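Local atomic coordinates of xylulose kinase (Escherichia coli, PDB entry 2ITM), a protein that catalyses the ATP-dependent phosphorylation of D-xylulose to D-xylulose 5-phosphate, works as a homodimer and belongs to the FGGY family of carbohydrate kinases. Residues Gln50-Asp53 with Arg54-Ala58; Asp44-Gln47 with Trp48-Ala51; Pro214-Ala217 with Lys218-Met222; Asp154-Arg157 with Leu158-Gly162; Ala428-Leu431 with Ala432-Ala435. One frame throughout, in Å; residues are numbered along the deposited sequence.

Contact 1: Gln50-Asp53 with Arg54-Ala58; sequences QATD and RAMKA
K57 and D53 form an i to i+4 salt bridge on helix 45-62, in the N-terminal domain of this FGGY kinase. The lysine can be followed outward from its root. Its CB lies 3.4 Å from D53 O, the carbonyl that K57 N bonds at 2.9 Å, and CG and CD pass the same oxygen at slightly greater range. CG stands anti to the carbonyl carbon, beside the backbone N (chi1 -85°), and the chain is extended beyond it, which carries the tip back over the preceding turn. CE comes to 3.3 Å from D53 OD2, and NZ ends 2.9 Å from D53 OD1, on the syn side of the carboxylate and 24° out of its plane. For its part, D53 CG stands anti to the backbone N (chi1 -167°), which turns the carboxylate toward K57. The second oxygen, OD2, accepts from W220 NE1 of helix 214-220, so one carboxylate serves both its own helix and a neighbouring one. Were D53 an alanine, the K57 ammonium would probably lose its mate and the W220 indole N-H its acceptor. Residue types follow the faces of the helix: A51, T52, A55 and M56 are buried, all four against strand 11-17, where small or flexible side chains fit close to a sheet, and T52 OG1 bonds to W48 O; exposed R54 reaches E29 of strand 23-30 in a salt bridge. On the buried face, T52 CG2 touches M56 CG at 4.3 Å; on the polar side, a water donates to D53 OD2 at 2.7 Å.

Contact 2: Asp44-Gln47 with Trp48-Ala51; sequences DPEQ and WWQA
P45 lies under the indole of W48, one turn back along the helix, in the tightly packed part of this contact. Its CA sits 3.9 Å from the centroid of the six-membered ring and 26° off the normal, a CH-pi contact over one face, while P45 CB reaches W48 CE3 at 3.7 Å. The indole is laid back over the proline because W48 CG stands anti to the carbonyl carbon (chi1 -62°). Y155 of helix 152-161 and T81 touch both residues, so the pair is buried. With an alanine at the site of W48, a gap is likely to open over P45, and Y155 would lose an aromatic neighbour. This is the first turn of helix 45-62, and D44 is its N-cap: D44 OD2 accepts from E46 N at 2.8 Å, met from above the carboxylate plane. Proline suits the first helical position, where no amide hydrogen is required. P45 O accepts only weakly from W48 N and W49 N, whereas Q50 N meets E46 O almost straight, at 178° and 3.0 Å. The other side is looser and polar. E46 bends at chi2 and crosses the exposed Q50 side chain at a slant, its OE2 3.7 Å from W49 CD1. Its other oxygen, OE1, pairs with R159 in a salt bridge, and the same arginine makes a cation-pi contact with the indole of W49.

Contact 3: Pro214-Ala217 with Lys218-Met222; sequences PEVA and KAWGM
A217 O is gripped by two backbone amides from opposite faces of its carbonyl plane: W220 N at 3.1 Å, 61° out of that plane, and M222 N at 3.0 Å. The bond from M222 is nearly straight, with an N-H...O angle of 168°, and it belongs to the Schellman motif that closes helix 214-220. G221 provides the turn: its positive phi favours glycine, and its own N bonds back to K218 O at 3.1 Å. A217, with only a methyl group, suits this position, because the chain folds back until M222 O lies 3.2 Å from A217 CB. One turn of side-chain packing accompanies the cap. V216 and W220 lie side by side, pointing the same way, and V216 CG1, anti to its backbone N, sits 3.8 Å from the centroid of the six-membered ring of W220 and 9° off the normal. This is a CH-pi contact, in which a branched aliphatic residue supplies a methyl group over the aromatic face. The V216 side chain also touches W49, and W220 and M222 touch M56, all on helix 45-62; the buried indole also keeps its bond to D53. The chemistry implies a short helix whose late carbonyls, A217 O and K218 O, are satisfied by amides of the turn that follows, with its apolar face turned to helix 45-62.

Contact 4: Asp154-Arg157 with Leu158-Gly162; sequences DYLR and LRMTG
Y155 and R159 lie side by side, one turn apart on helix 152-161, and point the same way. The tyrosine ring swings out with CG anti to the backbone N (chi1 169°), while R159 bends at both chi2 and chi3 so that its chain follows the ring. R159 CG lies 4.2 Å from the ring centroid, an off-centre CH-pi contact, and R159 NE gives a weak hydrogen bond to Y155 OH at 3.3 Å; ring and guanidinium planes are 67° apart. An arginine suits this place because its aliphatic part can lie against the ring, off-centre, while its far end has E46 and W49 as partners.

R157 folds differently. Its chain turns at chi3, which brings NH2 to D154 OD1 at 2.9 Å, a salt bridge made on the anti side of the carboxylate. The buried guanidinium is satisfied further by backbone carbonyls of A165, V228 and A229, and D154 OD2 accepts from S166. At the end of the helix, T161 places OG1 between its backbone N and carbonyl carbon (chi1 67°), and this rotamer turns the hydroxyl back to donate to R157 O at 2.8 Å. T161 N reaches the same oxygen at 2.7 Å, so two donors of one residue hold it. G162 then leaves the helix with positive phi.

On the inner side, L156 touches T52 of helix 45-62 and L7 of strand 2-7, while M160 packs on W49 of helix 45-62, I5 of strand 2-7 and I73 of strand 70-75.

Contact 5: Ala428-Leu431 with Ala432-Ala435; sequences AARL and AQIA
A sharp bend at chi2 (-23°) folds the R430 side chain alongside Q433, whose own chain runs extended beyond CG. The two side chains point the same way, and Q433 OE1 comes 3.2 Å from R430 CD, with the guanidinium and amide planes 64° apart. A long, flexible arginine and glutamine suit this face of the helix, where the amide oxygen of Q433 rests against the CD methylene of R430. On another face, L431 CD2 and I434 CD1 make a looser apolar contact at 4.4 Å. I434 sets CG1 anti to the carbonyl carbon (chi1 -65°), which brings that atom to 3.2 Å from R430 O.

The backbone is regular alpha helix: Q433 N bonds to A429 O at 2.9 Å, and I434 N to R430 O at 3.1 Å. A428, A429 and A432 are buried, and their single methyl groups suit close packing of the helix.

Helix 424-436 comes from the C-terminal half of the FGGY kinase sequence yet packs against strands from the N-terminal half. A429, R430 and Q433 touch L17 of strand 11-17, L431 and A435 touch V228 of strand 226-232, and Q433 and I434 meet helix 442-445.

How the contacts relate
From the N terminus, contact 2 starts helix 45-62 and contact 1 continues it, the two sharing Q50 and A51. Contact 4 follows on helix 152-161, then contact 3 on helix 214-220, and contact 5 comes last on helix 424-436. Each is local, so none closes a long loop; they run in series, with only contacts 1 and 2 overlapping and none nested. In space, contacts 1 to 4 form one cluster: helix 45-62 meets the other two helices, which also touch each other where W220 CH2 lies 3.4 Å from M160 SD. Contact 5 stands apart, its nearest atoms about 9 Å from contact 4, but shares strand 11-17 with contact 1.

Contact 1: Gln50-Asp53 with Arg54-Ala58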
loop_
_atom_site.group_PDB
_atom_site.type_symbol
_atom_site.label_atom_id
_atom_site.label_comp_id
_atom_site.label_asym_id
_atom_site.label_seq_id
_atom_site.Cartn_x
_atom_site.Cartn_y
_atom_site.Cartn_z
ATOM N N GLN A 50 -37.759 -15.791 17.447
ATOM C CA GLN A 50 -37.370 -15.744 18.841
ATOM C C GLN A 50 -36.779 -14.389 19.196
ATOM O O GLN A 50 -37.047 -13.853 20.256
ATOM C CB GLN A 50 -36.407 -16.879 19.196
ATOM C CG GLN A 50 -36.982 -18.283 19.010
ATOM C CD GLN A 50 -38.241 -18.525 19.812
ATOM O OE1 GLN A 50 -39.070 -19.342 19.438
ATOM N NE2 GLN A 50 -38.385 -17.816 20.911
ATOM N N ALA A 51 -35.986 -13.834 18.298
ATOM C CA ALA A 51 -35.430 -12.518 18.512
ATOM C C ALA A 51 -36.493 -11.446 18.576
ATOM O O ALA A 51 -36.433 -10.571 19.422
ATOM C CB ALA A 51 -34.406 -12.183 17.473
ATOM N N THR A 52 -37.461 -11.504 17.671
ATOM C CA THR A 52 -38.522 -10.517 17.620
ATOM C C THR A 52 -39.424 -10.611 18.847
ATOM O O THR A 52 -39.825 -9.602 19.401
ATOM C CB THR A 52 -39.370 -10.673 16.351
ATOM O OG1 THR A 52 -38.559 -10.522 15.188
ATOM C CG2 THR A 52 -40.364 -9.545 16.244
ATOM N N ASP A 53 -39.741 -11.832 19.253
ATOM C CA ASP A 53 -40.516 -12.070 20.461
ATOM C C ASP A 53 -39.874 -11.464 21.704
ATOM O O ASP A 53 -40.464 -10.657 22.381
ATOM C CB ASP A 53 -40.735 -13.569 20.655
ATOM C CG ASP A 53 -41.787 -13.883 21.705
ATOM O OD1 ASP A 53 -41.539 -14.784 22.511
ATOM O OD2 ASP A 53 -42.881 -13.303 21.783
ATOM N N ARG A 54 -38.650 -11.871 21.975
ATOM C CA ARG A 54 -37.809 -11.267 22.988
ATOM C C ARG A 54 -37.878 -9.750 23.014
ATOM O O ARG A 54 -38.148 -9.148 24.037
ATOM C CB ARG A 54 -36.372 -11.704 22.755
ATOM C CG ARG A 54 -35.458 -11.532 23.925
ATOM C CD ARG A 54 -34.225 -12.417 23.861
ATOM N NE ARG A 54 -33.076 -11.849 24.567
ATOM C CZ ARG A 54 -31.913 -12.466 24.712
ATOM N NH1 ARG A 54 -31.737 -13.675 24.203
ATOM N NH2 ARG A 54 -30.922 -11.882 25.367
ATOM N N ALA A 55 -37.609 -9.145 21.870
ATOM C CA ALA A 55 -37.553 -7.704 21.752
ATOM C C ALA A 55 -38.867 -7.028 22.111
ATOM O O ALA A 55 -38.887 -6.014 22.772
ATOM C CB ALA A 55 -37.120 -7.318 20.369
ATOM N N MET A 56 -39.962 -7.598 21.641
ATOM C CA MET A 56 -41.267 -7.014 21.845
ATOM C C MET A 56 -41.681 -7.182 23.297
ATOM O O MET A 56 -42.383 -6.360 23.851
ATOM C CB MET A 56 -42.293 -7.673 20.934
ATOM C CG MET A 56 -42.168 -7.309 19.465
ATOM S SD MET A 56 -42.508 -5.594 19.140
ATOM C CE MET A 56 -44.244 -5.635 19.420
ATOM N N LYS A 57 -41.248 -8.272 23.898
ATOM C CA LYS A 57 -41.483 -8.501 25.306
ATOM C C LYS A 57 -40.691 -7.526 26.159
ATOM O O LYS A 57 -41.206 -6.972 27.109
ATOM C CB LYS A 57 -41.182 -9.951 25.676
ATOM C CG LYS A 57 -42.353 -10.873 25.437
ATOM C CD LYS A 57 -41.971 -12.336 25.376
ATOM C CE LYS A 57 -43.190 -13.175 25.092
ATOM N NZ LYS A 57 -42.894 -14.604 25.030
ATOM N N ALA A 58 -39.438 -7.309 25.795
ATOM C CA ALA A 58 -38.632 -6.325 26.480
ATOM C C ALA A 58 -39.193 -4.915 26.330
ATOM O O ALA A 58 -39.215 -4.144 27.280
ATOM C CB ALA A 58 -37.219 -6.392 26.017
HETATM O O HOH W 1 -44.412 -15.493 22.089
#

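Contact 2: Asp44-Gln47 with Trp48-Ala51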
loop_
_atom_site.group_PDB
_atom_site.type_symbol
_atom_site.label_atom_id
_atom_site.label_comp_id
_atom_site.label_asym_id
_atom_site.label_seq_id
_atom_site.Cartn_x
_atom_site.Cartn_y
_atom_site.Cartn_z
ATOM N N ASP A 44 -31.395 -19.093 10.456
ATOM C CA ASP A 44 -32.561 -19.919 10.774
ATOM C C ASP A 44 -33.764 -19.033 11.089
ATOM O O ASP A 44 -33.751 -18.255 12.026
ATOM C CB ASP A 44 -32.220 -20.854 11.934
ATOM C CG ASP A 44 -33.439 -21.448 12.603
ATOM O OD1 ASP A 44 -33.292 -21.946 13.730
ATOM O OD2 ASP A 44 -34.567 -21.481 12.096
ATOM N N PRO A 45 -34.803 -19.158 10.280
ATOM C CA PRO A 45 -35.919 -18.224 10.351
ATOM C C PRO A 45 -36.550 -18.263 11.729
ATOM O O PRO A 45 -37.143 -17.293 12.166
ATOM C CB PRO A 45 -36.880 -18.742 9.277
ATOM C CG PRO A 45 -36.048 -19.464 8.336
ATOM C CD PRO A 45 -34.934 -20.075 9.140
ATOM N N GLU A 46 -36.383 -19.372 12.428
ATOM C CA GLU A 46 -36.816 -19.447 13.804
ATOM C C GLU A 46 -36.095 -18.464 14.724
ATOM O O GLU A 46 -36.691 -17.918 15.632
ATOM C CB GLU A 46 -36.732 -20.873 14.338
ATOM C CG GLU A 46 -37.268 -21.048 15.743
ATOM C CD GLU A 46 -38.764 -20.859 15.836
ATOM O OE1 GLU A 46 -39.475 -21.229 14.891
ATOM O OE2 GLU A 46 -39.224 -20.344 16.861
ATOM N N GLN A 47 -34.817 -18.237 14.475
ATOM C CA GLN A 47 -34.078 -17.225 15.196
ATOM C C GLN A 47 -34.614 -15.813 14.981
ATOM O O GLN A 47 -34.524 -14.990 15.875
ATOM C CB GLN A 47 -32.585 -17.292 14.879
ATOM C CG GLN A 47 -31.709 -16.464 15.832
ATOM C CD GLN A 47 -30.300 -16.134 15.276
ATOM O OE1 GLN A 47 -30.038 -16.332 14.090
ATOM N NE2 GLN A 47 -29.417 -15.637 16.137
ATOM N N TRP A 48 -35.168 -15.538 13.803
ATOM C CA TRP A 48 -35.848 -14.269 13.559
ATOM C C TRP A 48 -37.013 -14.101 14.516
ATOM O O TRP A 48 -37.216 -13.047 15.086
ATOM C CB TRP A 48 -36.354 -14.167 12.125
ATOM C CG TRP A 48 -35.303 -14.217 11.077
ATOM C CD1 TRP A 48 -33.996 -13.901 11.211
ATOM C CD2 TRP A 48 -35.489 -14.603 9.702
ATOM N NE1 TRP A 48 -33.325 -14.057 10.013
ATOM C CE2 TRP A 48 -34.241 -14.492 9.065
ATOM C CE3 TRP A 48 -36.583 -15.029 8.949
ATOM C CZ2 TRP A 48 -34.045 -14.805 7.731
ATOM C CZ3 TRP A 48 -36.401 -15.338 7.637
ATOM C CH2 TRP A 48 -35.153 -15.229 7.035
ATOM N N TRP A 49 -37.782 -15.162 14.690
ATOM C CA TRP A 49 -38.970 -15.055 15.492
ATOM C C TRP A 49 -38.605 -14.901 16.952
ATOM O O TRP A 49 -39.084 -13.999 17.612
ATOM C CB TRP A 49 -39.895 -16.243 15.306
ATOM C CG TRP A 49 -40.946 -16.286 16.351
ATOM C CD1 TRP A 49 -40.988 -17.099 17.430
ATOM C CD2 TRP A 49 -42.096 -15.452 16.442
ATOM N NE1 TRP A 49 -42.102 -16.841 18.180
ATOM C CE2 TRP A 49 -42.799 -15.826 17.592
ATOM C CE3 TRP A 49 -42.607 -14.417 15.663
ATOM C CZ2 TRP A 49 -43.970 -15.214 17.975
ATOM C CZ3 TRP A 49 -43.753 -13.835 16.033
ATOM C CH2 TRP A 49 -44.431 -14.233 17.173
ATOM N N GLN A 50 -37.759 -15.791 17.447
ATOM C CA GLN A 50 -37.370 -15.744 18.841
ATOM C C GLN A 50 -36.779 -14.389 19.196
ATOM O O GLN A 50 -37.047 -13.853 20.256
ATOM C CB GLN A 50 -36.407 -16.879 19.196
ATOM C CG GLN A 50 -36.982 -18.283 19.010
ATOM C CD GLN A 50 -38.241 -18.525 19.812
ATOM O OE1 GLN A 50 -39.070 -19.342 19.438
ATOM N NE2 GLN A 50 -38.385 -17.816 20.911
ATOM N N ALA A 51 -35.986 -13.834 18.298
ATOM C CA ALA A 51 -35.430 -12.518 18.512
ATOM C C ALA A 51 -36.493 -11.446 18.576
ATOM O O ALA A 51 -36.433 -10.571 19.422
ATOM C CB ALA A 51 -34.406 -12.183 17.473
#

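Contact 3: Pro214-Ala217 with Lys218-Met222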
loop_
_atom_site.group_PDB
_atom_site.type_symbol
_atom_site.label_atom_id
_atom_site.label_comp_id
_atom_site.label_asym_id
_atom_site.label_seq_id
_atom_site.Cartn_x
_atom_site.Cartn_y
_atom_site.Cartn_z
ATOM N N PRO A 214 -54.416 -13.540 17.839
ATOM C CA PRO A 214 -54.732 -13.545 19.278
ATOM C C PRO A 214 -53.620 -14.056 20.174
ATOM O O PRO A 214 -53.268 -13.396 21.127
ATOM C CB PRO A 214 -55.938 -14.468 19.319
ATOM C CG PRO A 214 -56.574 -14.283 18.035
ATOM C CD PRO A 214 -55.463 -14.210 17.057
ATOM N N GLU A 215 -53.075 -15.222 19.871
ATOM C CA GLU A 215 -52.018 -15.768 20.699
ATOM C C GLU A 215 -50.815 -14.840 20.727
ATOM O O GLU A 215 -50.218 -14.633 21.761
ATOM C CB GLU A 215 -51.617 -17.160 20.219
ATOM C CG GLU A 215 -52.737 -18.186 20.246
ATOM C CD GLU A 215 -53.662 -18.092 19.044
ATOM O OE1 GLU A 215 -53.281 -17.463 18.054
ATOM O OE2 GLU A 215 -54.792 -18.639 19.113
ATOM N N VAL A 216 -50.471 -14.291 19.569
ATOM C CA VAL A 216 -49.370 -13.345 19.450
ATOM C C VAL A 216 -49.659 -12.011 20.151
ATOM O O VAL A 216 -48.851 -11.530 20.921
ATOM C CB VAL A 216 -48.975 -13.119 17.971
ATOM C CG1 VAL A 216 -47.905 -12.084 17.858
ATOM C CG2 VAL A 216 -48.522 -14.408 17.328
ATOM N N ALA A 217 -50.816 -11.434 19.871
ATOM C CA ALA A 217 -51.240 -10.211 20.524
ATOM C C ALA A 217 -51.151 -10.345 22.037
ATOM O O ALA A 217 -50.530 -9.538 22.700
ATOM C CB ALA A 217 -52.630 -9.858 20.114
ATOM N N LYS A 218 -51.760 -11.397 22.566
ATOM C CA LYS A 218 -51.722 -11.666 23.992
ATOM C C LYS A 218 -50.321 -11.785 24.576
ATOM O O LYS A 218 -50.008 -11.164 25.580
ATOM C CB LYS A 218 -52.578 -12.880 24.349
ATOM C CG LYS A 218 -52.717 -13.098 25.844
ATOM C CD LYS A 218 -52.728 -14.565 26.193
ATOM C CE LYS A 218 -52.875 -14.782 27.677
ATOM N NZ LYS A 218 -54.307 -14.979 28.046
ATOM N N ALA A 219 -49.481 -12.578 23.939
ATOM C CA ALA A 219 -48.115 -12.735 24.378
ATOM C C ALA A 219 -47.365 -11.418 24.476
ATOM O O ALA A 219 -46.450 -11.295 25.270
ATOM C CB ALA A 219 -47.387 -13.691 23.497
ATOM N N TRP A 220 -47.760 -10.443 23.663
ATOM C CA TRP A 220 -47.020 -9.196 23.518
ATOM C C TRP A 220 -47.698 -8.050 24.261
ATOM O O TRP A 220 -47.213 -6.937 24.281
ATOM C CB TRP A 220 -46.852 -8.835 22.039
ATOM C CG TRP A 220 -45.812 -9.633 21.293
ATOM C CD1 TRP A 220 -44.946 -10.538 21.805
ATOM C CD2 TRP A 220 -45.545 -9.581 19.894
ATOM N NE1 TRP A 220 -44.151 -11.055 20.817
ATOM C CE2 TRP A 220 -44.505 -10.483 19.630
ATOM C CE3 TRP A 220 -46.081 -8.860 18.828
ATOM C CZ2 TRP A 220 -43.996 -10.676 18.357
ATOM C CZ3 TRP A 220 -45.575 -9.057 17.582
ATOM C CH2 TRP A 220 -44.546 -9.950 17.352
ATOM N N GLY A 221 -48.830 -8.349 24.877
ATOM C CA GLY A 221 -49.569 -7.373 25.649
ATOM C C GLY A 221 -50.186 -6.310 24.776
ATOM O O GLY A 221 -50.103 -5.129 25.073
ATOM N N MET A 222 -50.791 -6.738 23.681
ATOM C CA MET A 222 -51.465 -5.809 22.810
ATOM C C MET A 222 -52.751 -6.341 22.210
ATOM O O MET A 222 -53.043 -7.520 22.305
ATOM C CB MET A 222 -50.512 -5.238 21.750
ATOM C CG MET A 222 -49.819 -6.241 20.869
ATOM S SD MET A 222 -48.209 -5.691 20.275
ATOM C CE MET A 222 -48.748 -4.391 19.190
#

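Contact 4: Asp154-Arg157 with Leu158-Gly162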
loop_
_atom_site.group_PDB
_atom_site.type_symbol
_atom_site.label_atom_id
_atom_site.label_comp_id
_atom_site.label_asym_id
_atom_site.label_seq_id
_atom_site.Cartn_x
_atom_site.Cartn_y
_atom_site.Cartn_z
ATOM N N ASP A 154 -41.392 -10.992 5.710
ATOM C CA ASP A 154 -42.654 -11.590 5.357
ATOM C C ASP A 154 -42.867 -12.939 6.037
ATOM O O ASP A 154 -43.988 -13.304 6.339
ATOM C CB ASP A 154 -42.804 -11.688 3.845
ATOM C CG ASP A 154 -42.737 -10.335 3.166
ATOM O OD1 ASP A 154 -43.151 -9.344 3.774
ATOM O OD2 ASP A 154 -42.276 -10.176 2.041
ATOM N N TYR A 155 -41.790 -13.660 6.305
ATOM C CA TYR A 155 -41.901 -14.849 7.132
ATOM C C TYR A 155 -42.338 -14.448 8.527
ATOM O O TYR A 155 -43.197 -15.068 9.115
ATOM C CB TYR A 155 -40.596 -15.636 7.208
ATOM C CG TYR A 155 -40.632 -16.718 8.262
ATOM C CD1 TYR A 155 -41.250 -17.921 8.020
ATOM C CD2 TYR A 155 -40.073 -16.516 9.506
ATOM C CE1 TYR A 155 -41.287 -18.901 8.980
ATOM C CE2 TYR A 155 -40.106 -17.480 10.469
ATOM C CZ TYR A 155 -40.719 -18.672 10.210
ATOM O OH TYR A 155 -40.764 -19.632 11.177
ATOM N N LEU A 156 -41.740 -13.374 9.012
ATOM C CA LEU A 156 -42.154 -12.726 10.234
ATOM C C LEU A 156 -43.639 -12.387 10.282
ATOM O O LEU A 156 -44.309 -12.693 11.252
ATOM C CB LEU A 156 -41.305 -11.489 10.483
ATOM C CG LEU A 156 -41.023 -11.129 11.919
ATOM C CD1 LEU A 156 -40.711 -12.350 12.748
ATOM C CD2 LEU A 156 -39.881 -10.150 11.975
ATOM N N ARG A 157 -44.143 -11.759 9.227
ATOM C CA ARG A 157 -45.559 -11.490 9.111
ATOM C C ARG A 157 -46.421 -12.735 9.286
ATOM O O ARG A 157 -47.349 -12.733 10.061
ATOM C CB ARG A 157 -45.876 -10.780 7.796
ATOM C CG ARG A 157 -47.342 -10.508 7.574
ATOM C CD ARG A 157 -47.742 -10.310 6.127
ATOM N NE ARG A 157 -46.696 -9.634 5.385
ATOM C CZ ARG A 157 -46.375 -8.370 5.551
ATOM N NH1 ARG A 157 -47.038 -7.625 6.415
ATOM N NH2 ARG A 157 -45.397 -7.848 4.848
ATOM N N LEU A 158 -46.100 -13.791 8.552
ATOM C CA LEU A 158 -46.820 -15.056 8.639
ATOM C C LEU A 158 -46.863 -15.608 10.060
ATOM O O LEU A 158 -47.903 -16.002 10.546
ATOM C CB LEU A 158 -46.223 -16.075 7.681
ATOM C CG LEU A 158 -46.732 -17.506 7.804
ATOM C CD1 LEU A 158 -48.066 -17.636 7.153
ATOM C CD2 LEU A 158 -45.747 -18.495 7.229
ATOM N N ARG A 159 -45.730 -15.585 10.741
ATOM C CA ARG A 159 -45.671 -15.944 12.150
ATOM C C ARG A 159 -46.513 -15.053 13.069
ATOM O O ARG A 159 -47.038 -15.516 14.067
ATOM C CB ARG A 159 -44.227 -16.017 12.629
ATOM C CG ARG A 159 -43.509 -17.299 12.247
ATOM C CD ARG A 159 -44.067 -18.548 12.896
ATOM N NE ARG A 159 -43.034 -19.356 13.549
ATOM C CZ ARG A 159 -42.720 -19.274 14.820
ATOM N NH1 ARG A 159 -43.348 -18.423 15.602
ATOM N NH2 ARG A 159 -41.766 -20.029 15.316
ATOM N N MET A 160 -46.650 -13.782 12.705
ATOM C CA MET A 160 -47.419 -12.836 13.471
ATOM C C MET A 160 -48.913 -12.804 13.131
ATOM O O MET A 160 -49.726 -12.487 13.978
ATOM C CB MET A 160 -46.837 -11.437 13.328
ATOM C CG MET A 160 -45.561 -11.184 14.081
ATOM S SD MET A 160 -45.110 -9.450 14.054
ATOM C CE MET A 160 -44.935 -9.194 12.326
ATOM N N THR A 161 -49.256 -13.127 11.889
ATOM C CA THR A 161 -50.606 -12.938 11.376
ATOM C C THR A 161 -51.267 -14.155 10.787
ATOM O O THR A 161 -52.470 -14.189 10.626
ATOM C CB THR A 161 -50.663 -11.818 10.341
ATOM O OG1 THR A 161 -49.934 -12.190 9.172
ATOM C CG2 THR A 161 -49.984 -10.591 10.849
ATOM N N GLY A 162 -50.462 -15.145 10.433
ATOM C CA GLY A 162 -50.924 -16.269 9.644
ATOM C C GLY A 162 -51.234 -15.992 8.185
ATOM O O GLY A 162 -51.807 -16.833 7.516
#

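Contact 5: Ala428-Leu431 with Ala432-Ala435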
loop_
_atom_site.group_PDB
_atom_site.type_symbol
_atom_site.label_atom_id
_atom_site.label_comp_id
_atom_site.label_asym_id
_atom_site.label_seq_id
_atom_site.Cartn_x
_atom_site.Cartn_y
_atom_site.Cartn_z
ATOM N N ALA A 428 -41.183 1.773 8.968
ATOM C CA ALA A 428 -42.171 0.767 9.303
ATOM C C ALA A 428 -43.327 1.320 10.138
ATOM O O ALA A 428 -44.481 1.109 9.826
ATOM C CB ALA A 428 -41.518 -0.406 9.994
ATOM N N ALA A 429 -43.000 2.031 11.203
ATOM C CA ALA A 429 -44.020 2.623 12.042
ATOM C C ALA A 429 -44.792 3.688 11.284
ATOM O O ALA A 429 -45.996 3.779 11.403
ATOM C CB ALA A 429 -43.414 3.188 13.287
ATOM N N ARG A 430 -44.080 4.477 10.492
ATOM C CA ARG A 430 -44.696 5.527 9.693
ATOM C C ARG A 430 -45.772 4.919 8.805
ATOM O O ARG A 430 -46.842 5.472 8.637
ATOM C CB ARG A 430 -43.648 6.239 8.839
ATOM C CG ARG A 430 -42.989 7.486 9.445
ATOM C CD ARG A 430 -43.831 8.130 10.512
ATOM N NE ARG A 430 -43.029 8.886 11.484
ATOM C CZ ARG A 430 -42.145 9.803 11.165
ATOM N NH1 ARG A 430 -41.920 10.073 9.896
ATOM N NH2 ARG A 430 -41.480 10.440 12.109
ATOM N N LEU A 431 -45.471 3.757 8.256
ATOM C CA LEU A 431 -46.408 3.074 7.406
ATOM C C LEU A 431 -47.659 2.655 8.158
ATOM O O LEU A 431 -48.750 2.783 7.656
ATOM C CB LEU A 431 -45.737 1.911 6.689
ATOM C CG LEU A 431 -44.787 2.299 5.559
ATOM C CD1 LEU A 431 -43.911 1.154 5.183
ATOM C CD2 LEU A 431 -45.562 2.784 4.349
ATOM N N ALA A 432 -47.487 2.172 9.375
ATOM C CA ALA A 432 -48.608 1.812 10.221
ATOM C C ALA A 432 -49.484 3.016 10.575
ATOM O O ALA A 432 -50.696 2.930 10.557
ATOM C CB ALA A 432 -48.126 1.122 11.457
ATOM N N GLN A 433 -48.842 4.126 10.906
ATOM C CA GLN A 433 -49.500 5.393 11.024
ATOM C C GLN A 433 -50.412 5.737 9.873
ATOM O O GLN A 433 -51.539 6.125 10.075
ATOM C CB GLN A 433 -48.472 6.496 11.164
ATOM C CG GLN A 433 -48.116 6.812 12.565
ATOM C CD GLN A 433 -47.548 8.189 12.698
ATOM O OE1 GLN A 433 -46.439 8.445 12.261
ATOM N NE2 GLN A 433 -48.307 9.077 13.298
ATOM N N ILE A 434 -49.897 5.625 8.674
ATOM C CA ILE A 434 -50.649 5.906 7.473
ATOM C C ILE A 434 -51.918 5.074 7.446
ATOM O O ILE A 434 -53.002 5.583 7.332
ATOM C CB ILE A 434 -49.793 5.629 6.228
ATOM C CG1 ILE A 434 -48.606 6.582 6.161
ATOM C CG2 ILE A 434 -50.617 5.757 4.974
ATOM C CD1 ILE A 434 -47.858 6.511 4.881
ATOM N N ALA A 435 -51.762 3.769 7.572
ATOM C CA ALA A 435 -52.885 2.860 7.530
ATOM C C ALA A 435 -53.879 3.158 8.634
ATOM O O ALA A 435 -55.076 3.061 8.430
ATOM C CB ALA A 435 -52.404 1.437 7.629
#